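Long-range contact in exonuclease (Laribacter hongkongensis, PDB 3SYY), which digests double-stranded DNA with strict 5'-to-3' polarity as a magnesium-binding alkaline exonuclease: residues Arg36-Arg47 and Phe187-Leu198. Numbering follows the deposited sequence.
Sequences RQNYMAELICQR and FLAELEAEIEYL
Phe187 and Leu191 of the C-terminal helix 174-205 enter helix 34-49 as knobs into holes, while Ile44 and Arg47 enter the other way, in a mostly buried helix-helix packing with a salt bridge on either flank of the apolar core. The axes approach to 10.0 Å and cross at -49°. Phe187, its CG swung anti to the backbone N (chi1 177°), lays its ring among Arg36, Tyr39, Met40 and Leu43. Met40, bent at chi2 and chi3, covers one face: its CE stands 4.2 Å from the Phe187 ring centroid, and SD follows above the same ring at longer range, a Met-aromatic contact. Leu43 CD1 meets the ring edge, and the nearly parallel Tyr39 ring is slid so far aside that the two barely overlap. Further along, Leu191 CD1 presses against Ile44 CG1 at a tight 3.3 Å, and Ile44 CD1 lies on CG of Glu194, whose carboxylate is paired with Lys126 of the second subunit. Arg36 runs out extended past Phe187, whose CD1 sits over the guanidinium centre. Arg36 grips Glu190 end-on: NH2 to OE2 is nearly straight (2.9 Å, 173°), whereas NH1 reaches OE1 at 3.0 Å from above the carboxylate plane. On the other flank Arg47 stretches over Ile195 CD1 and Leu191 CD2; its NH1 meets the anti lone pair of Glu192 OE1 at 3.3 Å, a water joins NH2 to that oxygen, and NE bonds to Gly14 O, so the guanidinium is held on several sides. Away from the magnesium ions, the crossing fits ridges-into-grooves packing of i, i+4 ridges, joining the long C-terminal helix to helix 34-49, in the N-terminal part of the PDDEXK, lambda-exonuclease-like nuclease.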
ATOM      1  N   ARG A  36      -8.759   6.208 -16.662  1.00 32.26           N
ATOM      2  CA  ARG A  36      -9.635   5.788 -17.786  1.00 30.54           C
ATOM      3  C   ARG A  36      -9.094   4.514 -18.430  1.00 30.17           C
ATOM      4  O   ARG A  36      -9.804   3.529 -18.633  1.00 28.92           O
ATOM      5  CB  ARG A  36      -9.760   6.888 -18.829  1.00 30.19           C
ATOM      6  CG  ARG A  36     -10.808   6.594 -19.967  1.00 26.64           C
ATOM      7  CD  ARG A  36     -10.641   7.634 -21.052  1.00 33.04           C
ATOM      8  NE  ARG A  36     -11.741   7.621 -22.025  1.00 35.20           N
ATOM      9  CZ  ARG A  36     -11.747   6.880 -23.146  1.00 36.50           C
ATOM     10  NH1 ARG A  36     -12.762   6.963 -24.001  1.00 31.89           N
ATOM     11  NH2 ARG A  36     -10.719   6.089 -23.432  1.00 33.31           N
ATOM     12  N   GLN A  37      -7.808   4.529 -18.744  1.00 29.92           N
ATOM     13  CA  GLN A  37      -7.173   3.323 -19.290  1.00 31.71           C
ATOM     14  C   GLN A  37      -7.170   2.131 -18.361  1.00 30.49           C
ATOM     15  O   GLN A  37      -7.366   0.990 -18.801  1.00 30.44           O
ATOM     16  CB  GLN A  37      -5.772   3.669 -19.847  1.00 32.08           C
ATOM     17  CG  GLN A  37      -5.911   4.731 -21.010  1.00 36.16           C
ATOM     18  CD  GLN A  37      -7.177   4.489 -21.977  1.00 44.65           C
ATOM     19  OE1 GLN A  37      -7.315   3.388 -22.605  1.00 46.07           O
ATOM     20  NE2 GLN A  37      -8.091   5.527 -22.093  1.00 34.06           N
ATOM     21  N   ASN A  38      -6.961   2.357 -17.055  1.00 30.78           N
ATOM     22  CA  ASN A  38      -7.012   1.229 -16.101  1.00 30.46           C
ATOM     23  C   ASN A  38      -8.404   0.617 -15.993  1.00 29.91           C
ATOM     24  O   ASN A  38      -8.543  -0.588 -15.898  1.00 28.32           O
ATOM     25  CB  ASN A  38      -6.523   1.663 -14.690  1.00 33.14           C
ATOM     26  CG  ASN A  38      -5.050   2.018 -14.678  1.00 38.13           C
ATOM     27  OD1 ASN A  38      -4.284   1.510 -15.499  1.00 41.54           O
ATOM     28  ND2 ASN A  38      -4.647   2.910 -13.770  1.00 42.27           N
ATOM     29  N   TYR A  39      -9.444   1.453 -16.011  1.00 29.07           N
ATOM     30  CA  TYR A  39     -10.819   0.919 -15.999  1.00 29.40           C
ATOM     31  C   TYR A  39     -11.095   0.166 -17.301  1.00 28.74           C
ATOM     32  O   TYR A  39     -11.685  -0.881 -17.287  1.00 28.99           O
ATOM     33  CB  TYR A  39     -11.820   2.085 -15.851  1.00 30.00           C
ATOM     34  CG  TYR A  39     -13.250   1.670 -15.603  1.00 28.44           C
ATOM     35  CD1 TYR A  39     -13.546   0.560 -14.824  1.00 26.56           C
ATOM     36  CD2 TYR A  39     -14.309   2.415 -16.133  1.00 27.54           C
ATOM     37  CE1 TYR A  39     -14.880   0.194 -14.579  1.00 30.50           C
ATOM     38  CE2 TYR A  39     -15.618   2.052 -15.890  1.00 27.82           C
ATOM     39  CZ  TYR A  39     -15.907   0.977 -15.138  1.00 24.42           C
ATOM     40  OH  TYR A  39     -17.218   0.630 -14.916  1.00 27.80           O
ATOM     41  N   MET A  40     -10.678   0.743 -18.421  1.00 30.18           N
ATOM     42  CA  MET A  40     -10.855   0.072 -19.733  1.00 31.63           C
ATOM     43  C   MET A  40     -10.253  -1.352 -19.686  1.00 30.97           C
ATOM     44  O   MET A  40     -10.916  -2.329 -20.033  1.00 30.26           O
ATOM     45  CB  MET A  40     -10.244   0.972 -20.786  1.00 31.66           C
ATOM     46  CG  MET A  40      -9.843   0.289 -22.044  1.00 38.30           C
ATOM     47  SD  MET A  40     -11.107   0.500 -23.233  1.00 44.05           S
ATOM     48  CE  MET A  40     -11.162   2.275 -23.437  1.00 42.91           C
ATOM     49  N   ALA A  41      -9.024  -1.474 -19.143  1.00 30.85           N
ATOM     50  CA  ALA A  41      -8.351  -2.763 -19.003  1.00 30.13           C
ATOM     51  C   ALA A  41      -9.163  -3.685 -18.105  1.00 29.45           C
ATOM     52  O   ALA A  41      -9.341  -4.878 -18.392  1.00 29.62           O
ATOM     53  CB  ALA A  41      -6.899  -2.562 -18.469  1.00 29.43           C
ATOM     54  N   GLU A  42      -9.722  -3.142 -17.016  1.00 29.12           N
ATOM     55  CA  GLU A  42     -10.526  -3.957 -16.139  1.00 28.94           C
ATOM     56  C   GLU A  42     -11.742  -4.538 -16.873  1.00 28.02           C
ATOM     57  O   GLU A  42     -12.104  -5.710 -16.681  1.00 27.96           O
ATOM     58  CB  GLU A  42     -11.115  -3.095 -14.989  1.00 30.19           C
ATOM     59  CG  GLU A  42     -10.370  -3.039 -13.699  1.00 35.01           C
ATOM     60  CD  GLU A  42     -11.073  -2.056 -12.739  1.00 36.27           C
ATOM     61  OE1 GLU A  42     -10.539  -0.953 -12.557  1.00 40.03           O
ATOM     62  OE2 GLU A  42     -12.164  -2.402 -12.263  1.00 38.26           O
ATOM     63  N   LEU A  43     -12.433  -3.696 -17.632  1.00 28.77           N
ATOM     64  CA  LEU A  43     -13.651  -4.160 -18.324  1.00 28.51           C
ATOM     65  C   LEU A  43     -13.296  -5.138 -19.495  1.00 28.27           C
ATOM     66  O   LEU A  43     -14.022  -6.105 -19.745  1.00 29.97           O
ATOM     67  CB  LEU A  43     -14.420  -2.962 -18.831  1.00 28.78           C
ATOM     68  CG  LEU A  43     -14.947  -2.049 -17.703  1.00 29.05           C
ATOM     69  CD1 LEU A  43     -15.940  -1.054 -18.302  1.00 29.76           C
ATOM     70  CD2 LEU A  43     -15.633  -2.869 -16.687  1.00 26.30           C
ATOM     71  N   ILE A  44     -12.180  -4.891 -20.171  1.00 28.87           N
ATOM     72  CA  ILE A  44     -11.703  -5.847 -21.226  1.00 29.86           C
ATOM     73  C   ILE A  44     -11.506  -7.227 -20.630  1.00 29.01           C
ATOM     74  O   ILE A  44     -12.058  -8.228 -21.135  1.00 28.85           O
ATOM     75  CB  ILE A  44     -10.435  -5.355 -21.929  1.00 29.33           C
ATOM     76  CG1 ILE A  44     -10.791  -4.139 -22.770  1.00 31.08           C
ATOM     77  CG2 ILE A  44      -9.798  -6.509 -22.803  1.00 32.69           C
ATOM     78  CD1 ILE A  44      -9.598  -3.295 -23.203  1.00 28.63           C
ATOM     79  N   CYS A  45     -10.771  -7.295 -19.516  1.00 28.61           N
ATOM     80  CA  CYS A  45     -10.518  -8.573 -18.893  1.00 28.83           C
ATOM     81  C   CYS A  45     -11.812  -9.240 -18.382  1.00 29.54           C
ATOM     82  O   CYS A  45     -11.950 -10.447 -18.439  1.00 29.57           O
ATOM     83  CB  CYS A  45      -9.431  -8.469 -17.782  1.00 27.89           C
ATOM     84  SG  CYS A  45      -7.877  -7.791 -18.446  1.00 32.64           S
ATOM     85  N   GLN A  46     -12.755  -8.458 -17.837  1.00 29.31           N
ATOM     86  CA  GLN A  46     -14.026  -9.044 -17.421  1.00 28.59           C
ATOM     87  C   GLN A  46     -14.777  -9.679 -18.604  1.00 28.50           C
ATOM     88  O   GLN A  46     -15.266 -10.766 -18.493  1.00 28.92           O
ATOM     89  CB  GLN A  46     -14.934  -7.976 -16.765  1.00 28.47           C
ATOM     90  CG  GLN A  46     -14.454  -7.593 -15.355  1.00 31.01           C
ATOM     91  CD  GLN A  46     -15.347  -6.540 -14.656  1.00 33.04           C
ATOM     92  OE1 GLN A  46     -16.466  -6.281 -15.066  1.00 33.15           O
ATOM     93  NE2 GLN A  46     -14.800  -5.901 -13.642  1.00 36.17           N
ATOM     94  N   ARG A  47     -14.852  -8.971 -19.713  1.00 28.89           N
ATOM     95  CA  ARG A  47     -15.591  -9.462 -20.880  1.00 30.64           C
ATOM     96  C   ARG A  47     -14.905 -10.690 -21.483  1.00 31.01           C
ATOM     97  O   ARG A  47     -15.568 -11.650 -21.828  1.00 31.96           O
ATOM     98  CB  ARG A  47     -15.761  -8.362 -21.902  1.00 29.95           C
ATOM     99  CG  ARG A  47     -16.818  -7.363 -21.447  1.00 30.84           C
ATOM    100  CD  ARG A  47     -17.086  -6.353 -22.548  1.00 33.88           C
ATOM    101  NE  ARG A  47     -17.975  -5.268 -22.114  1.00 29.56           N
ATOM    102  CZ  ARG A  47     -18.795  -4.603 -22.922  1.00 34.66           C
ATOM    103  NH1 ARG A  47     -18.855  -4.897 -24.231  1.00 31.28           N
ATOM    104  NH2 ARG A  47     -19.530  -3.607 -22.431  1.00 31.50           N
ATOM    105  N   PHE A 187     -16.146   5.606 -24.859  1.00 29.25           N
ATOM    106  CA  PHE A 187     -15.419   4.609 -24.092  1.00 28.55           C
ATOM    107  C   PHE A 187     -15.905   3.200 -24.373  1.00 28.45           C
ATOM    108  O   PHE A 187     -15.083   2.272 -24.518  1.00 29.17           O
ATOM    109  CB  PHE A 187     -15.519   4.970 -22.590  1.00 27.04           C
ATOM    110  CG  PHE A 187     -14.873   3.987 -21.657  1.00 25.94           C
ATOM    111  CD1 PHE A 187     -13.640   4.303 -21.055  1.00 27.17           C
ATOM    112  CD2 PHE A 187     -15.522   2.836 -21.298  1.00 27.98           C
ATOM    113  CE1 PHE A 187     -13.068   3.471 -20.140  1.00 23.34           C
ATOM    114  CE2 PHE A 187     -14.958   1.964 -20.370  1.00 25.28           C
ATOM    115  CZ  PHE A 187     -13.687   2.310 -19.796  1.00 23.68           C
ATOM    116  N   LEU A 188     -17.218   3.011 -24.463  1.00 27.47           N
ATOM    117  CA  LEU A 188     -17.733   1.676 -24.762  1.00 28.82           C
ATOM    118  C   LEU A 188     -17.361   1.264 -26.212  1.00 28.46           C
ATOM    119  O   LEU A 188     -17.147   0.106 -26.475  1.00 27.86           O
ATOM    120  CB  LEU A 188     -19.246   1.585 -24.565  1.00 27.81           C
ATOM    121  CG  LEU A 188     -19.620   1.466 -23.068  1.00 30.12           C
ATOM    122  CD1 LEU A 188     -21.125   1.910 -22.806  1.00 28.94           C
ATOM    123  CD2 LEU A 188     -19.346   0.057 -22.564  1.00 26.33           C
ATOM    124  N   ALA A 189     -17.265   2.233 -27.107  1.00 29.57           N
ATOM    125  CA  ALA A 189     -16.916   1.916 -28.516  1.00 30.63           C
ATOM    126  C   ALA A 189     -15.486   1.365 -28.572  1.00 30.83           C
ATOM    127  O   ALA A 189     -15.245   0.350 -29.247  1.00 30.60           O
ATOM    128  CB  ALA A 189     -17.071   3.178 -29.400  1.00 31.27           C
ATOM    129  N   GLU A 190     -14.573   1.994 -27.826  1.00 30.51           N
ATOM    130  CA  GLU A 190     -13.170   1.600 -27.758  1.00 30.22           C
ATOM    131  C   GLU A 190     -12.997   0.277 -27.097  1.00 30.07           C
ATOM    132  O   GLU A 190     -12.234  -0.567 -27.597  1.00 29.13           O
ATOM    133  CB  GLU A 190     -12.295   2.620 -27.044  1.00 30.95           C
ATOM    134  CG  GLU A 190     -12.205   3.958 -27.743  1.00 33.73           C
ATOM    135  CD  GLU A 190     -11.645   5.025 -26.788  1.00 38.79           C
ATOM    136  OE1 GLU A 190     -12.108   6.181 -26.838  1.00 42.62           O
ATOM    137  OE2 GLU A 190     -10.776   4.689 -25.965  1.00 37.10           O
ATOM    138  N   LEU A 191     -13.713   0.080 -25.991  1.00 29.64           N
ATOM    139  CA  LEU A 191     -13.773  -1.214 -25.308  1.00 30.07           C
ATOM    140  C   LEU A 191     -14.213  -2.374 -26.217  1.00 30.39           C
ATOM    141  O   LEU A 191     -13.547  -3.429 -26.286  1.00 31.59           O
ATOM    142  CB  LEU A 191     -14.671  -1.096 -24.058  1.00 28.62           C
ATOM    143  CG  LEU A 191     -15.117  -2.329 -23.311  1.00 33.16           C
ATOM    144  CD1 LEU A 191     -13.894  -3.015 -22.794  1.00 33.96           C
ATOM    145  CD2 LEU A 191     -15.950  -1.864 -22.077  1.00 33.04           C
ATOM    146  N   GLU A 192     -15.334  -2.210 -26.900  1.00 30.66           N
ATOM    147  CA  GLU A 192     -15.823  -3.260 -27.775  1.00 32.03           C
ATOM    148  C   GLU A 192     -14.903  -3.544 -28.994  1.00 32.23           C
ATOM    149  O   GLU A 192     -14.667  -4.718 -29.359  1.00 32.50           O
ATOM    150  CB  GLU A 192     -17.226  -2.931 -28.187  1.00 31.33           C
ATOM    151  CG  GLU A 192     -18.144  -3.276 -27.061  1.00 37.67           C
ATOM    152  CD  GLU A 192     -19.490  -2.651 -27.224  1.00 43.45           C
ATOM    153  OE1 GLU A 192     -20.388  -3.080 -26.472  1.00 50.12           O
ATOM    154  OE2 GLU A 192     -19.658  -1.753 -28.085  1.00 44.91           O
ATOM    155  N   ALA A 193     -14.347  -2.480 -29.563  1.00 32.42           N
ATOM    156  CA  ALA A 193     -13.372  -2.613 -30.643  1.00 33.20           C
ATOM    157  C   ALA A 193     -12.122  -3.323 -30.169  1.00 33.33           C
ATOM    158  O   ALA A 193     -11.550  -4.145 -30.892  1.00 33.87           O
ATOM    159  CB  ALA A 193     -12.999  -1.250 -31.201  1.00 32.52           C
ATOM    160  N   GLU A 194     -11.665  -2.991 -28.960  1.00 32.22           N
ATOM    161  CA  GLU A 194     -10.471  -3.634 -28.481  1.00 32.84           C
ATOM    162  C   GLU A 194     -10.658  -5.140 -28.326  1.00 32.10           C
ATOM    163  O   GLU A 194      -9.765  -5.915 -28.690  1.00 32.69           O
ATOM    164  CB  GLU A 194      -9.912  -2.946 -27.254  1.00 32.62           C
ATOM    165  CG  GLU A 194      -8.728  -3.637 -26.730  1.00 40.53           C
ATOM    166  CD  GLU A 194      -7.509  -2.720 -26.610  1.00 44.71           C
ATOM    167  OE1 GLU A 194      -7.624  -1.482 -26.715  1.00 46.77           O
ATOM    168  OE2 GLU A 194      -6.431  -3.274 -26.400  1.00 46.71           O
ATOM    169  N   ILE A 195     -11.806  -5.532 -27.797  1.00 30.29           N
ATOM    170  CA  ILE A 195     -12.169  -6.912 -27.639  1.00 31.25           C
ATOM    171  C   ILE A 195     -12.276  -7.612 -29.022  1.00 32.24           C
ATOM    172  O   ILE A 195     -11.772  -8.705 -29.195  1.00 30.45           O
ATOM    173  CB  ILE A 195     -13.460  -7.016 -26.900  1.00 31.18           C
ATOM    174  CG1 ILE A 195     -13.190  -6.658 -25.404  1.00 32.91           C
ATOM    175  CG2 ILE A 195     -13.998  -8.453 -26.962  1.00 32.14           C
ATOM    176  CD1 ILE A 195     -14.428  -6.390 -24.648  1.00 33.45           C
ATOM    177  N   GLU A 196     -12.915  -6.929 -29.967  1.00 33.12           N
ATOM    178  CA  GLU A 196     -13.033  -7.459 -31.342  1.00 35.76           C
ATOM    179  C   GLU A 196     -11.662  -7.654 -31.973  1.00 34.21           C
ATOM    180  O   GLU A 196     -11.392  -8.698 -32.551  1.00 35.19           O
ATOM    181  CB  GLU A 196     -13.804  -6.460 -32.174  1.00 36.05           C
ATOM    182  CG  GLU A 196     -13.886  -6.844 -33.605  1.00 42.66           C
ATOM    183  CD  GLU A 196     -15.200  -7.472 -33.861  1.00 51.92           C
ATOM    184  OE1 GLU A 196     -15.463  -8.531 -33.217  1.00 50.42           O
ATOM    185  OE2 GLU A 196     -15.973  -6.877 -34.663  1.00 56.62           O
ATOM    186  N   TYR A 197     -10.814  -6.631 -31.837  1.00 34.34           N
ATOM    187  CA  TYR A 197      -9.451  -6.642 -32.328  1.00 34.05           C
ATOM    188  C   TYR A 197      -8.603  -7.745 -31.771  1.00 34.13           C
ATOM    189  O   TYR A 197      -7.937  -8.474 -32.546  1.00 33.99           O
ATOM    190  CB  TYR A 197      -8.825  -5.307 -32.047  1.00 33.93           C
ATOM    191  CG  TYR A 197      -7.610  -4.907 -32.828  1.00 33.67           C
ATOM    192  CD1 TYR A 197      -7.657  -4.745 -34.243  1.00 32.75           C
ATOM    193  CD2 TYR A 197      -6.426  -4.577 -32.160  1.00 31.57           C
ATOM    194  CE1 TYR A 197      -6.545  -4.284 -34.933  1.00 31.03           C
ATOM    195  CE2 TYR A 197      -5.295  -4.166 -32.851  1.00 32.01           C
ATOM    196  CZ  TYR A 197      -5.365  -4.020 -34.240  1.00 31.20           C
ATOM    197  OH  TYR A 197      -4.277  -3.524 -34.890  1.00 30.50           O
ATOM    198  N   LEU A 198      -8.595  -7.887 -30.441  1.00 32.09           N
ATOM    199  CA  LEU A 198      -7.858  -8.973 -29.808  1.00 32.56           C
ATOM    200  C   LEU A 198      -8.342 -10.335 -30.294  1.00 32.23           C
ATOM    201  O   LEU A 198      -7.533 -11.260 -30.567  1.00 32.62           O
ATOM    202  CB  LEU A 198      -8.025  -8.937 -28.296  1.00 32.03           C
ATOM    203  CG  LEU A 198      -7.104  -8.078 -27.420  1.00 37.55           C
ATOM    204  CD1 LEU A 198      -5.931  -7.361 -28.098  1.00 37.75           C
ATOM    205  CD2 LEU A 198      -7.903  -7.171 -26.410  1.00 36.18           C
TER
HETATM  206  O   HOH W   1     -21.557  -2.709 -24.224  1.00 37.65           O